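PDB 5CS2: histidine triad protein from Plasmodium falciparum 3D7, which probably hydrolyses diadenosine triphosphate to AMP and ADP as a member of the histidine triad (HIT) family, and binds the antimalarial natural product cyclomarin A. Local coordinates for residues A[3-8]-A[82-87]; A[12-17]-A[194-199]; A[40-45]-A[76-81]; A[55-60]-A[116-121]. All blocks are in the same frame, centred on the assembly; numbering follows the deposited sequence.

Contact 1: A[3-8]-A[82-87]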
# COMPACT_ATOMS: atom_id res chain seq x y z
N GLU A 3 -17.52 -10.95 -9.05
CA GLU A 3 -17.41 -9.86 -10.02
C GLU A 3 -16.39 -8.76 -9.59
O GLU A 3 -15.77 -8.19 -10.49
CB GLU A 3 -18.78 -9.27 -10.37
CG GLU A 3 -18.81 -7.86 -10.95
CD GLU A 3 -19.11 -7.72 -12.44
OE1 GLU A 3 -19.54 -6.63 -12.86
OE2 GLU A 3 -18.90 -8.71 -13.18
N LYS A 4 -16.22 -8.46 -8.27
CA LYS A 4 -15.25 -7.42 -7.84
C LYS A 4 -13.84 -7.73 -8.37
O LYS A 4 -13.19 -6.88 -8.97
CB LYS A 4 -15.16 -7.30 -6.30
CG LYS A 4 -14.16 -6.23 -5.84
CD LYS A 4 -13.69 -6.37 -4.37
CE LYS A 4 -12.37 -5.63 -4.13
NZ LYS A 4 -11.85 -5.75 -2.71
N TYR A 5 -13.39 -8.96 -8.13
CA TYR A 5 -12.04 -9.37 -8.51
C TYR A 5 -11.88 -9.59 -10.00
O TYR A 5 -10.82 -9.27 -10.53
CB TYR A 5 -11.59 -10.56 -7.70
CG TYR A 5 -11.52 -10.16 -6.25
CD1 TYR A 5 -10.58 -9.22 -5.81
CD2 TYR A 5 -12.48 -10.60 -5.34
CE1 TYR A 5 -10.58 -8.76 -4.49
CE2 TYR A 5 -12.48 -10.16 -4.01
CZ TYR A 5 -11.52 -9.25 -3.59
OH TYR A 5 -11.49 -8.81 -2.29
N LYS A 6 -12.96 -10.02 -10.68
CA LYS A 6 -12.97 -10.19 -12.12
C LYS A 6 -12.85 -8.79 -12.71
O LYS A 6 -12.11 -8.60 -13.67
CB LYS A 6 -14.29 -10.87 -12.55
CG LYS A 6 -14.40 -11.15 -14.05
CD LYS A 6 -15.81 -11.64 -14.42
CE LYS A 6 -16.25 -11.24 -15.81
NZ LYS A 6 -15.56 -12.01 -16.88
N ASN A 7 -13.52 -7.79 -12.08
CA ASN A 7 -13.48 -6.41 -12.55
C ASN A 7 -12.07 -5.83 -12.37
O ASN A 7 -11.59 -5.10 -13.23
CB ASN A 7 -14.52 -5.56 -11.81
CG ASN A 7 -14.78 -4.23 -12.47
OD1 ASN A 7 -14.46 -4.01 -13.65
ND2 ASN A 7 -15.40 -3.31 -11.75
N ILE A 8 -11.38 -6.21 -11.27
CA ILE A 8 -10.01 -5.73 -11.05
C ILE A 8 -9.11 -6.31 -12.17
O ILE A 8 -8.34 -5.58 -12.78
CB ILE A 8 -9.53 -6.13 -9.64
CG1 ILE A 8 -10.15 -5.20 -8.57
CG2 ILE A 8 -7.96 -6.20 -9.54
CD1 ILE A 8 -9.73 -5.53 -7.10
N CYS A 82 -2.35 -5.77 -5.56
CA CYS A 82 -2.15 -6.05 -4.16
C CYS A 82 -3.45 -6.52 -3.50
O CYS A 82 -3.43 -7.54 -2.80
CB CYS A 82 -1.59 -4.83 -3.42
SG CYS A 82 -1.28 -5.15 -1.67
N ASN A 83 -4.52 -5.77 -3.68
CA ASN A 83 -5.83 -6.12 -3.08
C ASN A 83 -6.28 -7.50 -3.60
O ASN A 83 -6.65 -8.36 -2.79
CB ASN A 83 -6.85 -5.03 -3.41
CG ASN A 83 -8.08 -5.16 -2.56
OD1 ASN A 83 -9.05 -5.82 -2.94
ND2 ASN A 83 -8.09 -4.49 -1.44
N PHE A 84 -6.18 -7.72 -4.93
CA PHE A 84 -6.51 -9.00 -5.58
C PHE A 84 -5.68 -10.13 -4.97
O PHE A 84 -6.22 -11.19 -4.67
CB PHE A 84 -6.28 -8.90 -7.09
CG PHE A 84 -6.51 -10.21 -7.83
CD1 PHE A 84 -7.80 -10.68 -8.06
CD2 PHE A 84 -5.43 -11.01 -8.21
CE1 PHE A 84 -8.01 -11.89 -8.74
CE2 PHE A 84 -5.65 -12.25 -8.84
CZ PHE A 84 -6.93 -12.67 -9.12
N MET A 85 -4.33 -9.92 -4.80
CA MET A 85 -3.47 -10.96 -4.26
C MET A 85 -3.73 -11.26 -2.79
O MET A 85 -3.61 -12.41 -2.39
CB MET A 85 -1.98 -10.66 -4.51
CG MET A 85 -1.59 -10.81 -5.97
SD MET A 85 -2.08 -12.42 -6.76
CE MET A 85 -1.49 -13.53 -5.66
N CYS A 86 -4.18 -10.27 -1.98
CA CYS A 86 -4.56 -10.56 -0.60
C CYS A 86 -5.78 -11.47 -0.60
O CYS A 86 -5.85 -12.37 0.22
CB CYS A 86 -4.82 -9.29 0.19
SG CYS A 86 -3.32 -8.39 0.56
N TYR A 87 -6.70 -11.26 -1.55
CA TYR A 87 -7.87 -12.14 -1.70
C TYR A 87 -7.43 -13.58 -2.04
O TYR A 87 -7.79 -14.52 -1.33
CB TYR A 87 -8.82 -11.60 -2.76
CG TYR A 87 -10.04 -12.46 -3.00
CD1 TYR A 87 -11.10 -12.49 -2.09
CD2 TYR A 87 -10.13 -13.28 -4.13
CE1 TYR A 87 -12.24 -13.27 -2.33
CE2 TYR A 87 -11.24 -14.08 -4.36
CZ TYR A 87 -12.30 -14.06 -3.46
OH TYR A 87 -13.42 -14.82 -3.70

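Contact 2: A[12-17]-A[194-199]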
# COMPACT_ATOMS: atom_id res chain seq x y z
N LEU A 12 -6.63 -4.61 -14.80
CA LEU A 12 -5.21 -4.97 -14.85
C LEU A 12 -4.84 -5.53 -16.23
O LEU A 12 -3.66 -5.85 -16.47
CB LEU A 12 -4.86 -6.02 -13.75
CG LEU A 12 -4.97 -5.60 -12.27
CD1 LEU A 12 -4.86 -6.78 -11.37
CD2 LEU A 12 -3.89 -4.61 -11.92
N GLU A 13 -5.84 -5.70 -17.12
CA GLU A 13 -5.68 -6.25 -18.47
C GLU A 13 -5.11 -7.67 -18.42
O GLU A 13 -4.37 -8.10 -19.31
CB GLU A 13 -4.87 -5.29 -19.38
CG GLU A 13 -5.54 -3.94 -19.56
CD GLU A 13 -5.16 -3.11 -20.78
OE1 GLU A 13 -4.40 -3.60 -21.64
OE2 GLU A 13 -5.63 -1.95 -20.86
N TRP A 14 -5.49 -8.43 -17.38
CA TRP A 14 -5.03 -9.79 -17.22
C TRP A 14 -5.81 -10.79 -18.09
O TRP A 14 -7.01 -10.61 -18.35
CB TRP A 14 -5.11 -10.22 -15.75
CG TRP A 14 -4.69 -11.63 -15.48
CD1 TRP A 14 -3.42 -12.08 -15.21
CD2 TRP A 14 -5.54 -12.79 -15.45
NE1 TRP A 14 -3.43 -13.44 -15.04
CE2 TRP A 14 -4.71 -13.91 -15.17
CE3 TRP A 14 -6.91 -13.00 -15.68
CZ2 TRP A 14 -5.22 -15.21 -15.06
CZ3 TRP A 14 -7.41 -14.30 -15.58
CH2 TRP A 14 -6.58 -15.38 -15.24
N TYR A 15 -5.13 -11.86 -18.48
CA TYR A 15 -5.70 -13.02 -19.15
C TYR A 15 -4.85 -14.22 -18.78
O TYR A 15 -3.67 -14.05 -18.41
CB TYR A 15 -5.84 -12.84 -20.67
CG TYR A 15 -4.55 -12.48 -21.38
CD1 TYR A 15 -3.68 -13.47 -21.84
CD2 TYR A 15 -4.22 -11.15 -21.65
CE1 TYR A 15 -2.51 -13.15 -22.52
CE2 TYR A 15 -3.05 -10.82 -22.33
CZ TYR A 15 -2.20 -11.82 -22.77
OH TYR A 15 -1.05 -11.49 -23.43
N LYS A 16 -5.46 -15.42 -18.77
CA LYS A 16 -4.72 -16.64 -18.42
C LYS A 16 -3.48 -16.71 -19.32
O LYS A 16 -3.60 -16.42 -20.53
CB LYS A 16 -5.60 -17.87 -18.68
CG LYS A 16 -4.96 -19.18 -18.30
CD LYS A 16 -5.94 -20.33 -18.48
CE LYS A 16 -5.67 -21.14 -19.73
NZ LYS A 16 -6.06 -20.43 -20.98
N ASN A 17 -2.32 -17.04 -18.72
CA ASN A 17 -1.02 -17.18 -19.39
C ASN A 17 -0.37 -15.87 -19.80
O ASN A 17 0.69 -15.93 -20.44
CB ASN A 17 -1.12 -18.13 -20.61
CG ASN A 17 -1.48 -19.52 -20.22
OD1 ASN A 17 -1.15 -20.02 -19.13
ND2 ASN A 17 -2.17 -20.18 -21.12
N TYR A 194 -4.61 -21.60 -9.05
CA TYR A 194 -5.79 -21.09 -8.36
C TYR A 194 -6.39 -19.90 -9.07
O TYR A 194 -7.59 -19.87 -9.27
CB TYR A 194 -5.48 -20.81 -6.90
CG TYR A 194 -6.72 -20.47 -6.10
CD1 TYR A 194 -7.56 -21.46 -5.61
CD2 TYR A 194 -7.07 -19.14 -5.87
CE1 TYR A 194 -8.73 -21.15 -4.92
CE2 TYR A 194 -8.23 -18.81 -5.16
CZ TYR A 194 -9.06 -19.82 -4.70
OH TYR A 194 -10.19 -19.49 -4.00
N ILE A 195 -5.56 -18.90 -9.49
CA ILE A 195 -6.05 -17.76 -10.23
C ILE A 195 -6.78 -18.25 -11.48
O ILE A 195 -7.91 -17.84 -11.73
CB ILE A 195 -4.91 -16.73 -10.53
CG1 ILE A 195 -4.33 -16.17 -9.22
CG2 ILE A 195 -5.40 -15.62 -11.45
CD1 ILE A 195 -2.92 -15.38 -9.34
N ASN A 196 -6.14 -19.15 -12.25
CA ASN A 196 -6.71 -19.70 -13.49
C ASN A 196 -8.06 -20.40 -13.27
O ASN A 196 -9.01 -20.15 -14.02
CB ASN A 196 -5.70 -20.65 -14.12
CG ASN A 196 -4.52 -19.94 -14.73
OD1 ASN A 196 -4.56 -18.73 -14.97
ND2 ASN A 196 -3.47 -20.68 -15.03
N GLU A 197 -8.14 -21.21 -12.24
CA GLU A 197 -9.35 -21.97 -11.91
C GLU A 197 -10.55 -21.06 -11.60
O GLU A 197 -11.65 -21.29 -12.11
CB GLU A 197 -9.04 -22.92 -10.73
CG GLU A 197 -10.20 -23.80 -10.30
CD GLU A 197 -9.88 -24.82 -9.23
OE1 GLU A 197 -9.89 -24.45 -8.03
OE2 GLU A 197 -9.65 -26.00 -9.58
N LYS A 198 -10.32 -20.00 -10.81
CA LYS A 198 -11.38 -19.09 -10.38
C LYS A 198 -11.68 -17.96 -11.32
O LYS A 198 -12.79 -17.40 -11.25
CB LYS A 198 -11.05 -18.54 -8.98
CG LYS A 198 -10.89 -19.60 -7.89
CD LYS A 198 -12.19 -20.37 -7.64
CE LYS A 198 -12.04 -21.41 -6.56
NZ LYS A 198 -13.25 -22.25 -6.46
N PHE A 199 -10.73 -17.58 -12.19
CA PHE A 199 -10.91 -16.38 -12.99
C PHE A 199 -10.76 -16.53 -14.50
O PHE A 199 -10.81 -15.51 -15.20
CB PHE A 199 -9.96 -15.29 -12.46
CG PHE A 199 -10.39 -14.84 -11.09
CD1 PHE A 199 -11.53 -14.06 -10.93
CD2 PHE A 199 -9.75 -15.32 -9.96
CE1 PHE A 199 -11.97 -13.70 -9.65
CE2 PHE A 199 -10.21 -14.98 -8.68
CZ PHE A 199 -11.32 -14.19 -8.53
O HOH W 1 -2.16 -17.52 -15.68
O HOH W 2 -1.02 -19.89 -16.41

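Contact 3: A[40-45]-A[76-81]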
# COMPACT_ATOMS: atom_id res chain seq x y z
N LYS A 40 -0.76 -5.26 -16.77
CA LYS A 40 -0.37 -4.23 -17.72
C LYS A 40 0.93 -3.53 -17.28
O LYS A 40 1.76 -3.24 -18.13
CB LYS A 40 -1.51 -3.21 -17.91
CG LYS A 40 -1.25 -2.18 -19.01
CD LYS A 40 -2.47 -1.31 -19.27
CE LYS A 40 -2.23 -0.32 -20.38
NZ LYS A 40 -3.47 0.41 -20.75
N TYR A 41 1.09 -3.28 -15.96
CA TYR A 41 2.26 -2.56 -15.42
C TYR A 41 3.03 -3.27 -14.32
O TYR A 41 4.08 -2.77 -13.90
CB TYR A 41 1.80 -1.19 -14.89
CG TYR A 41 1.16 -0.30 -15.92
CD1 TYR A 41 1.94 0.42 -16.83
CD2 TYR A 41 -0.22 -0.14 -15.97
CE1 TYR A 41 1.34 1.25 -17.78
CE2 TYR A 41 -0.81 0.72 -16.89
CZ TYR A 41 -0.03 1.38 -17.82
OH TYR A 41 -0.64 2.21 -18.74
N SER A 42 2.55 -4.41 -13.82
CA SER A 42 3.20 -5.03 -12.66
C SER A 42 3.31 -6.53 -12.80
O SER A 42 2.80 -7.10 -13.77
CB SER A 42 2.34 -4.77 -11.42
OG SER A 42 1.97 -3.41 -11.28
N TYR A 43 3.95 -7.17 -11.84
CA TYR A 43 4.01 -8.61 -11.74
C TYR A 43 4.18 -9.04 -10.30
O TYR A 43 4.60 -8.26 -9.46
CB TYR A 43 5.02 -9.24 -12.70
CG TYR A 43 6.47 -9.04 -12.36
CD1 TYR A 43 7.15 -7.90 -12.78
CD2 TYR A 43 7.19 -10.00 -11.66
CE1 TYR A 43 8.51 -7.73 -12.52
CE2 TYR A 43 8.54 -9.84 -11.38
CZ TYR A 43 9.21 -8.72 -11.84
OH TYR A 43 10.55 -8.56 -11.55
N GLY A 44 3.78 -10.26 -10.02
CA GLY A 44 3.85 -10.85 -8.70
C GLY A 44 4.73 -12.07 -8.75
O GLY A 44 4.61 -12.88 -9.68
N PHE A 45 5.61 -12.20 -7.79
CA PHE A 45 6.51 -13.33 -7.73
C PHE A 45 6.76 -13.80 -6.31
O PHE A 45 6.61 -13.03 -5.34
CB PHE A 45 7.81 -13.04 -8.50
CG PHE A 45 8.65 -11.91 -7.93
CD1 PHE A 45 8.29 -10.58 -8.16
CD2 PHE A 45 9.78 -12.17 -7.19
CE1 PHE A 45 9.06 -9.53 -7.63
CE2 PHE A 45 10.58 -11.12 -6.70
CZ PHE A 45 10.21 -9.81 -6.94
N ILE A 76 -2.28 2.76 -9.59
CA ILE A 76 -3.55 2.03 -9.60
C ILE A 76 -3.33 0.54 -9.86
O ILE A 76 -3.90 -0.30 -9.16
CB ILE A 76 -4.49 2.68 -10.64
CG1 ILE A 76 -4.89 4.12 -10.19
CG2 ILE A 76 -5.72 1.78 -10.97
CD1 ILE A 76 -5.59 4.95 -11.30
N ASP A 77 -2.52 0.23 -10.87
CA ASP A 77 -2.28 -1.16 -11.25
C ASP A 77 -1.68 -1.98 -10.11
O ASP A 77 -2.24 -3.01 -9.74
CB ASP A 77 -1.39 -1.22 -12.52
CG ASP A 77 -1.21 -2.63 -13.07
OD1 ASP A 77 -0.59 -3.46 -12.38
OD2 ASP A 77 -1.65 -2.89 -14.23
N ILE A 78 -0.57 -1.52 -9.51
CA ILE A 78 0.10 -2.29 -8.49
C ILE A 78 -0.77 -2.45 -7.21
O ILE A 78 -0.68 -3.49 -6.54
CB ILE A 78 1.54 -1.79 -8.18
CG1 ILE A 78 2.35 -2.92 -7.51
CG2 ILE A 78 1.52 -0.53 -7.29
CD1 ILE A 78 3.85 -2.75 -7.38
N ASN A 79 -1.62 -1.45 -6.95
CA ASN A 79 -2.46 -1.47 -5.76
C ASN A 79 -3.71 -2.31 -5.93
O ASN A 79 -4.09 -3.00 -4.97
CB ASN A 79 -2.74 -0.08 -5.27
CG ASN A 79 -1.53 0.41 -4.50
OD1 ASN A 79 -1.10 -0.19 -3.50
ND2 ASN A 79 -0.85 1.40 -5.04
N LEU A 80 -4.30 -2.31 -7.11
CA LEU A 80 -5.41 -3.23 -7.40
C LEU A 80 -4.89 -4.67 -7.39
O LEU A 80 -5.55 -5.55 -6.83
CB LEU A 80 -6.10 -2.89 -8.72
CG LEU A 80 -6.86 -1.56 -8.78
CD1 LEU A 80 -7.45 -1.37 -10.16
CD2 LEU A 80 -7.96 -1.46 -7.71
N LEU A 81 -3.67 -4.91 -7.93
CA LEU A 81 -3.05 -6.24 -7.87
C LEU A 81 -2.81 -6.68 -6.42
O LEU A 81 -3.05 -7.83 -6.07
CB LEU A 81 -1.72 -6.25 -8.68
CG LEU A 81 -1.00 -7.59 -8.71
CD1 LEU A 81 -1.90 -8.68 -9.35
CD2 LEU A 81 0.29 -7.49 -9.50

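Contact 4: A[55-60]-A[116-121]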
# COMPACT_ATOMS: atom_id res chain seq x y z
N HIS A 55 4.86 -15.47 1.78
CA HIS A 55 5.44 -14.13 1.56
C HIS A 55 5.70 -13.93 0.08
O HIS A 55 6.50 -14.65 -0.53
CB HIS A 55 6.75 -14.00 2.36
CG HIS A 55 7.39 -12.63 2.37
ND1 HIS A 55 8.41 -12.33 3.27
CD2 HIS A 55 7.16 -11.54 1.60
CE1 HIS A 55 8.76 -11.08 3.01
NE2 HIS A 55 8.02 -10.55 2.04
N ILE A 56 4.98 -12.99 -0.53
CA ILE A 56 5.09 -12.68 -1.94
C ILE A 56 5.47 -11.22 -2.17
O ILE A 56 5.31 -10.38 -1.28
CB ILE A 56 3.82 -13.05 -2.73
CG1 ILE A 56 2.59 -12.31 -2.12
CG2 ILE A 56 3.62 -14.62 -2.71
CD1 ILE A 56 1.39 -12.28 -3.01
N LEU A 57 5.93 -10.94 -3.37
CA LEU A 57 6.35 -9.59 -3.78
C LEU A 57 5.62 -9.16 -5.02
O LEU A 57 5.43 -9.97 -5.93
CB LEU A 57 7.88 -9.60 -4.05
CG LEU A 57 8.75 -10.05 -2.87
CD1 LEU A 57 10.15 -10.40 -3.32
CD2 LEU A 57 8.73 -9.04 -1.74
N LEU A 58 5.26 -7.87 -5.10
CA LEU A 58 4.65 -7.29 -6.30
C LEU A 58 5.56 -6.16 -6.74
O LEU A 58 6.01 -5.39 -5.88
CB LEU A 58 3.26 -6.70 -6.04
CG LEU A 58 2.24 -7.61 -5.35
CD1 LEU A 58 0.88 -6.96 -5.37
CD2 LEU A 58 2.09 -8.94 -6.04
N THR A 59 5.85 -6.06 -8.04
CA THR A 59 6.73 -4.98 -8.47
C THR A 59 6.28 -4.46 -9.81
O THR A 59 5.45 -5.10 -10.47
CB THR A 59 8.22 -5.41 -8.44
OG1 THR A 59 9.06 -4.26 -8.55
CG2 THR A 59 8.57 -6.35 -9.54
N THR A 60 6.83 -3.32 -10.23
CA THR A 60 6.49 -2.73 -11.52
C THR A 60 7.32 -3.39 -12.61
O THR A 60 8.44 -3.81 -12.34
CB THR A 60 6.77 -1.22 -11.51
OG1 THR A 60 8.08 -1.05 -10.98
CG2 THR A 60 5.74 -0.45 -10.67
N HIS A 116 8.67 -2.13 -4.60
CA HIS A 116 7.95 -3.42 -4.46
C HIS A 116 7.07 -3.46 -3.22
O HIS A 116 7.39 -2.86 -2.19
CB HIS A 116 8.91 -4.63 -4.54
CG HIS A 116 10.02 -4.64 -3.55
ND1 HIS A 116 11.11 -3.78 -3.69
CD2 HIS A 116 10.21 -5.41 -2.46
CE1 HIS A 116 11.91 -4.05 -2.67
NE2 HIS A 116 11.42 -5.03 -1.90
N ILE A 117 5.96 -4.22 -3.30
CA ILE A 117 5.08 -4.38 -2.15
C ILE A 117 5.27 -5.79 -1.61
O ILE A 117 5.26 -6.75 -2.40
CB ILE A 117 3.60 -4.21 -2.57
CG1 ILE A 117 3.29 -2.82 -3.18
CG2 ILE A 117 2.65 -4.54 -1.38
CD1 ILE A 117 1.84 -2.59 -3.77
N HIS A 118 5.40 -5.90 -0.30
CA HIS A 118 5.48 -7.16 0.43
C HIS A 118 4.07 -7.51 0.87
O HIS A 118 3.37 -6.64 1.43
CB HIS A 118 6.31 -7.03 1.70
CG HIS A 118 7.74 -6.77 1.44
ND1 HIS A 118 8.65 -7.80 1.34
CD2 HIS A 118 8.38 -5.59 1.26
CE1 HIS A 118 9.82 -7.22 1.12
NE2 HIS A 118 9.70 -5.89 1.06
N ILE A 119 3.66 -8.76 0.67
CA ILE A 119 2.36 -9.24 1.17
C ILE A 119 2.72 -10.47 1.96
O ILE A 119 3.26 -11.42 1.38
CB ILE A 119 1.33 -9.56 0.08
CG1 ILE A 119 0.91 -8.31 -0.69
CG2 ILE A 119 0.10 -10.29 0.70
CD1 ILE A 119 0.06 -8.63 -1.93
N ILE A 120 2.45 -10.44 3.26
CA ILE A 120 2.81 -11.56 4.14
C ILE A 120 1.57 -12.06 4.86
O ILE A 120 1.05 -11.38 5.76
CB ILE A 120 3.96 -11.25 5.14
CG1 ILE A 120 5.18 -10.59 4.46
CG2 ILE A 120 4.37 -12.52 5.92
CD1 ILE A 120 6.01 -9.67 5.34
N PRO A 121 1.13 -13.28 4.56
CA PRO A 121 -0.04 -13.84 5.28
C PRO A 121 0.32 -13.98 6.75
O PRO A 121 1.48 -14.26 7.07
CB PRO A 121 -0.23 -15.21 4.63
CG PRO A 121 0.43 -15.09 3.27
CD PRO A 121 1.64 -14.24 3.56

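Contact 1: A[3-8]-A[82-87]
The ring of Tyr5 lies over the ring of Tyr87 in an offset stack, centroids 4.0 Å apart and planes 18° from parallel, the heart of a helix-helix contact in a HIT-family subunit. Helix 4-8 crosses segment 82-87 of the long helix 72-93 with 138° between their directions. Within the stack CE2 of Tyr5 comes closest, 3.3 Å from CD1 of Tyr87, while CB of Tyr87 sits over the same face of the Tyr5 ring. With CG anti to its backbone N (chi1 178°), Tyr87 lays its ring against that face. Tyr5 CB meets the edge of the Phe84 ring, in its plane, 3.8 Å from CD1, and Ile8 CG2 touches Phe84 CB; Phe199 completes this apolar side by meeting Phe84 edge-to-face. On the other face of Tyr5, the extended Lys4 chain passes with CD above the ring. Its ammonium then hydrogen-bonds to Tyr5 OH and Asn83 OD1. Leu70 O of the second subunit takes another bond from Lys4 NZ, and Tyr67 O of that subunit one from Asn83 ND2, so the polar edge belongs to the dimer interface. Lys4 NZ approaches Asn83 OD1 on a lone pair, in the carbonyl plane, at 2.8 Å.

Contact 2: A[12-17]-A[194-199]
Trp14 swings out with CG anti to its backbone N (chi1 179°) and chi2 near perpendicular (88°), which carries the six-membered end of the indole to the last turns of the C-terminal helix. Ile195 offers CG2, the branch anti to its own backbone N, 3.6 Å from Trp14 CZ2. Asn196, with CG anti to its carbonyl carbon, swings its amide over to the loop; its OD1 lies at the indole edge, in plane, 3.6 Å from Trp14 CZ2, with the amide turned 31° from the ring. Further round, CZ3 meets the carbonyl oxygen and CB of Phe199. Lys16 crosses Asn196 at about a right angle: its CG is 3.4 Å from Asn196 OD1, and bends at chi3 and chi4 then take the ammonium away. No direct hydrogen bond joins the segments; two waters do. One donates to Asn196 OD1 and accepts from Asn17 N, while the other donates to Asn17 OD1 and accepts from Asn196 ND2. The loop leaves helix 4-11 through a Schellman motif with Glu13 at positive phi. Trp14 sits at the surface between Leu9 of helix 4-11 and helix 181-199, whose Phe199 also packs on Tyr5 and on Ile88 of helix 72-93.

Contact 3: A[40-45]-A[76-81]
Asp77 reaches out from its helix with CG anti to the backbone N (chi1 -174°) and puts its carboxylate against the start of strand 42-45. OD1 is the better served oxygen. Asp77 OD1 accepts a hydrogen bond from Ser42 OG at 2.8 Å, the hydroxyl coming from above the carboxylate plane. A second bond to OD1 comes from Thr39 OG1, which in turn is hydrogen-bonded to Ser42 N, so Thr39 ties the carboxylate to the strand's first amide. OD2 has a weaker hold: the amide N of Tyr41 donates weakly to Asp77 OD2 over 3.3 Å with a bent angle of 141°. Three donors around a buried carboxylate would be expected to favour its ionised form. Tyr41 also turns the edge of its ring to this group, its CD2 3.6 Å from Asp77 OD2, and the ring and carboxylate planes are nearly perpendicular. Here the long helix 72-93 packs on the five-stranded antiparallel sheet of the HIT fold, its segment 76-81 running 33° from the direction of strand 42-45. Ser42 OG, anti to its carbonyl carbon, also lies against Ile78 CB; the apolar contact proper is Leu81 CD2 to Ser42 CB at 3.9 Å. Leu81 continues onto Ile37 and Leu58 of the flanking strands. Past Lys40 CB, which lies near Asp77 OD2, the extended lysine chain leads away to a salt bridge with Glu13.

Contact 4: A[55-60]-A[116-121]
Strands 56-60 and 116-121 pair antiparallel at the centre of the HIT sheet, and the second carries His116 and His118 of the histidine triad motif. Four backbone hydrogen bonds join them: Ile56 and Ile119 exchange N-H and carbonyl both ways, as do Leu58 and Ile117, with Ile117 N to Leu58 O the shortest at 2.8 Å. Ile56, Leu58, Ile117 and Ile119 point to the face covered by helix 72-93, where Leu58 CD1 meets Ile119 CD1 at 3.9 Å. Leu57, His116 and His118 point to the other face, that of the predicted catalytic site, His116 being the predicted nucleotidylated residue; its ND1 is bonded to His114 O.

His118 CB, with CG anti to the carbonyl carbon (chi1 -67°), lies 3.9 Å from His55 NE2. CG has Leu57 CD2 beside it. His118 ND1 shares a hydrogen bond with His55 NE2, close to straight at 163°, and the two imidazoles meet rim to rim with planes 56° apart. Leu57 CD2 comes within 3.3 Å of His118 ND1 and 3.6 Å of His118 CE1. At the tip, His118 NE2 makes a weak hydrogen bond to Gln103 OE1, a predicted substrate-binding residue. His55 is itself fixed by Leu51 N at its ND1. Ile120 CG1 covers one face of the His55 ring, 3.6 Å from its centroid and nearly over the centre.

Contacts 1 and 3 share helix 72-93. Contact 3 sets one stretch of it against strand 42-45, contact 1 sets the next against helix 4-8, and both also reach the second subunit. The strands of contact 4 pack against the same helix, Cys82 CA lying 3.4 Å from Leu58 CD1. Contacts 3 and 4 share the sheet, joined by Tyr43 N to Thr59 O at 2.9 Å; Ile78 comes about 6 Å, side chain to side chain, from the predicted catalytic His116. Contact 2 is peripheral, its centre about 18 Å from that of contact 4. Yet it touches contact 1 through Phe199 and contact 3 through the Glu13-Lys40 salt bridge.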